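Local atomic coordinates of inosine-uridine preferring nucleoside hydrolase (Gardnerella vaginalis 315-A, PDB entry 6BA1), a protein that belongs to the inosine-uridine preferring nucleoside hydrolase family and carries a calcium ion in its metal site. Residues I266-D271 and K292-A297. Sequence-based numbering, arbitrary orientation.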
ATOM      1  N   ILE A 266       5.097   3.465  -8.635  1.00 29.99           N
ATOM      2  CA  ILE A 266       4.963   2.048  -8.300  1.00 30.21           C
ATOM      3  C   ILE A 266       4.393   1.225  -9.456  1.00 29.89           C
ATOM      4  O   ILE A 266       3.314   1.519  -9.951  1.00 28.70           O
ATOM      5  CB  ILE A 266       4.078   1.863  -7.038  1.00 29.36           C
ATOM      6  CG1 ILE A 266       3.977   0.383  -6.638  1.00 29.78           C
ATOM      7  CG2 ILE A 266       2.683   2.462  -7.229  1.00 27.78           C
ATOM      8  CD1 ILE A 266       3.266   0.177  -5.316  1.00 29.34           C
ATOM      9  N   ASN A 267       5.121   0.195  -9.875  1.00 31.14           N
ATOM     10  CA  ASN A 267       4.598  -0.775 -10.832  1.00 31.14           C
ATOM     11  C   ASN A 267       3.529  -1.623 -10.139  1.00 30.28           C
ATOM     12  O   ASN A 267       3.801  -2.252  -9.119  1.00 30.77           O
ATOM     13  CB  ASN A 267       5.722  -1.655 -11.392  1.00 33.00           C
ATOM     14  CG  ASN A 267       6.637  -0.902 -12.342  1.00 34.02           C
ATOM     15  OD1 ASN A 267       6.257  -0.587 -13.467  1.00 33.80           O
ATOM     16  ND2 ASN A 267       7.854  -0.622 -11.904  1.00 35.32           N
ATOM     17  N   MET A 268       2.323  -1.628 -10.708  1.00 29.19           N
ATOM     18  CA  MET A 268       1.124  -2.174 -10.067  1.00 28.27           C
ATOM     19  C   MET A 268       0.529  -3.369 -10.802  1.00 28.57           C
ATOM     20  O   MET A 268       0.901  -3.683 -11.930  1.00 29.36           O
ATOM     21  CB  MET A 268       0.052  -1.092  -9.990  1.00 26.81           C
ATOM     22  CG  MET A 268       0.342   0.029  -9.012  1.00 26.47           C
ATOM     23  SD  MET A 268      -0.017  -0.407  -7.317  1.00 26.40           S
ATOM     24  CE  MET A 268      -1.764  -0.766  -7.387  1.00 25.28           C
ATOM     25  N   GLN A 269      -0.405  -4.023 -10.120  1.00 28.10           N
ATOM     26  CA  GLN A 269      -1.214  -5.102 -10.672  1.00 28.32           C
ATOM     27  C   GLN A 269      -2.557  -5.101  -9.962  1.00 27.28           C
ATOM     28  O   GLN A 269      -2.772  -4.327  -9.025  1.00 26.54           O
ATOM     29  CB  GLN A 269      -0.528  -6.463 -10.475  1.00 29.79           C
ATOM     30  CG  GLN A 269      -0.212  -6.826  -9.017  1.00 30.08           C
ATOM     31  CD  GLN A 269       0.155  -8.283  -8.817  1.00 31.53           C
ATOM     32  OE1 GLN A 269       1.270  -8.702  -9.109  1.00 32.87           O
ATOM     33  NE2 GLN A 269      -0.776  -9.061  -8.295  1.00 31.44           N
ATOM     34  N   VAL A 270      -3.455  -5.964 -10.411  1.00 27.43           N
ATOM     35  CA  VAL A 270      -4.681  -6.251  -9.686  1.00 26.89           C
ATOM     36  C   VAL A 270      -4.745  -7.750  -9.497  1.00 28.02           C
ATOM     37  O   VAL A 270      -4.436  -8.515 -10.410  1.00 28.97           O
ATOM     38  CB  VAL A 270      -5.939  -5.739 -10.416  1.00 26.05           C
ATOM     39  CG1 VAL A 270      -7.210  -6.150  -9.679  1.00 25.80           C
ATOM     40  CG2 VAL A 270      -5.872  -4.226 -10.571  1.00 25.05           C
ATOM     41  N   ASP A 271      -5.130  -8.157  -8.295  1.00 28.09           N
ATOM     42  CA  ASP A 271      -5.183  -9.566  -7.946  1.00 29.28           C
ATOM     43  C   ASP A 271      -6.383 -10.196  -8.633  1.00 29.42           C
ATOM     44  O   ASP A 271      -7.495  -9.669  -8.565  1.00 28.55           O
ATOM     45  CB  ASP A 271      -5.245  -9.765  -6.425  1.00 29.47           C
ATOM     46  CG  ASP A 271      -3.901  -9.544  -5.725  1.00 29.97           C
ATOM     47  OD1 ASP A 271      -2.890  -9.238  -6.384  1.00 30.19           O
ATOM     48  OD2 ASP A 271      -3.865  -9.688  -4.490  1.00 30.31           O
ATOM     49  N   LYS A 292       8.966   3.103 -13.356  1.00 35.91           N
ATOM     50  CA  LYS A 292       7.637   2.937 -12.761  1.00 33.93           C
ATOM     51  C   LYS A 292       6.535   3.335 -13.748  1.00 32.74           C
ATOM     52  O   LYS A 292       6.436   4.501 -14.142  1.00 32.46           O
ATOM     53  CB  LYS A 292       7.539   3.757 -11.467  1.00 33.23           C
ATOM     54  CG  LYS A 292       8.620   3.456 -10.424  1.00 34.55           C
ATOM     55  CD  LYS A 292       8.750   1.957 -10.145  1.00 35.11           C
ATOM     56  CE  LYS A 292       9.568   1.648  -8.908  1.00 36.21           C
ATOM     57  NZ  LYS A 292       9.571   0.184  -8.650  1.00 36.72           N
ATOM     58  N   THR A 293       5.710   2.360 -14.146  1.00 32.18           N
ATOM     59  CA  THR A 293       4.709   2.545 -15.209  1.00 31.41           C
ATOM     60  C   THR A 293       3.549   3.451 -14.787  1.00 29.65           C
ATOM     61  O   THR A 293       3.104   4.280 -15.579  1.00 29.31           O
ATOM     62  CB  THR A 293       4.127   1.198 -15.699  1.00 31.52           C
ATOM     63  OG1 THR A 293       3.560   0.465 -14.595  1.00 30.68           O
ATOM     64  CG2 THR A 293       5.213   0.357 -16.384  1.00 33.53           C
ATOM     65  N   MET A 294       3.058   3.290 -13.560  1.00 28.70           N
ATOM     66  CA  MET A 294       1.966   4.108 -13.034  1.00 27.24           C
ATOM     67  C   MET A 294       2.236   4.626 -11.626  1.00 27.06           C
ATOM     68  O   MET A 294       3.207   4.233 -11.007  1.00 27.99           O
ATOM     69  CB  MET A 294       0.634   3.348 -13.120  1.00 26.26           C
ATOM     70  CG  MET A 294       0.555   2.018 -12.431  1.00 26.41           C
ATOM     71  SD  MET A 294      -1.025   1.210 -12.801  1.00 25.54           S
ATOM     72  CE  MET A 294      -2.138   2.095 -11.704  1.00 24.17           C
ATOM     73  N   GLN A 295       1.379   5.530 -11.159  1.00 26.03           N
ATOM     74  CA  GLN A 295       1.569   6.240  -9.893  1.00 26.01           C
ATOM     75  C   GLN A 295       0.272   6.231  -9.099  1.00 24.89           C
ATOM     76  O   GLN A 295      -0.764   6.578  -9.637  1.00 24.06           O
ATOM     77  CB  GLN A 295       1.999   7.688 -10.151  1.00 26.34           C
ATOM     78  CG  GLN A 295       2.935   7.863 -11.340  1.00 27.35           C
ATOM     79  CD  GLN A 295       3.572   9.238 -11.392  1.00 28.04           C
ATOM     80  OE1 GLN A 295       2.950  10.237 -11.007  1.00 27.44           O
ATOM     81  NE2 GLN A 295       4.822   9.297 -11.866  1.00 29.47           N
ATOM     82  N   VAL A 296       0.328   5.820  -7.832  1.00 25.06           N
ATOM     83  CA  VAL A 296      -0.865   5.771  -6.984  1.00 24.27           C
ATOM     84  C   VAL A 296      -0.883   6.970  -6.051  1.00 24.41           C
ATOM     85  O   VAL A 296       0.125   7.317  -5.455  1.00 25.32           O
ATOM     86  CB  VAL A 296      -0.953   4.477  -6.155  1.00 24.52           C
ATOM     87  CG1 VAL A 296      -2.245   4.454  -5.344  1.00 23.87           C
ATOM     88  CG2 VAL A 296      -0.866   3.255  -7.067  1.00 24.63           C
ATOM     89  N   ALA A 297      -2.051   7.582  -5.932  1.00 23.66           N
ATOM     90  CA  ALA A 297      -2.228   8.773  -5.133  1.00 23.88           C
ATOM     91  C   ALA A 297      -2.341   8.358  -3.693  1.00 24.34           C
ATOM     92  O   ALA A 297      -3.121   7.461  -3.372  1.00 23.98           O
ATOM     93  CB  ALA A 297      -3.489   9.505  -5.560  1.00 23.09           C
TER
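Asn267 OD1 takes two hydrogen bonds from Thr293, both arriving from the same face of the amide plane. The backbone N of Thr293 lies 3.1 Å from Asn267 OD1 and stands well above that plane, whereas the Thr293 hydroxyl, also a donor to Asn267 OD1, is tilted only 27° from it. A Thr293 chi1 of 56° sets OG1 between its own backbone N and carbonyl carbon, within bonding distance of Asn267 OD1. At the other branch of the amide, Asn267 ND2 rests on Lys292 CD and donates to Val291 O, with a weak second bond to Arg286 O; the Lys292 ammonium is bound by the carbonyls of Leu287 and Asp289. One backbone bond joins the segments, Ile266 N to Met294 O at 3.1 Å. It sits where strand 261-265, outermost within this chain at the antiparallel end of the nucleoside hydrolase fold's mixed central sheet, has just run out beside strand 295-300, and the chain turns off into the two-stranded sheet of 268-270 and 280-282. There Met268 O accepts a hydrogen bond from Arg286 NH2, and Val270 N donates one to Asp182 OD1. On the apolar side, Val296 CG2 touches Ile266 CG2 at 3.6 Å and Met268 SD at 3.8 Å. Met268 and Met294 cross at about a right angle, Met294 SD lying against Met268 CB, and both side chains also pack on Phe185 of helix 178-187.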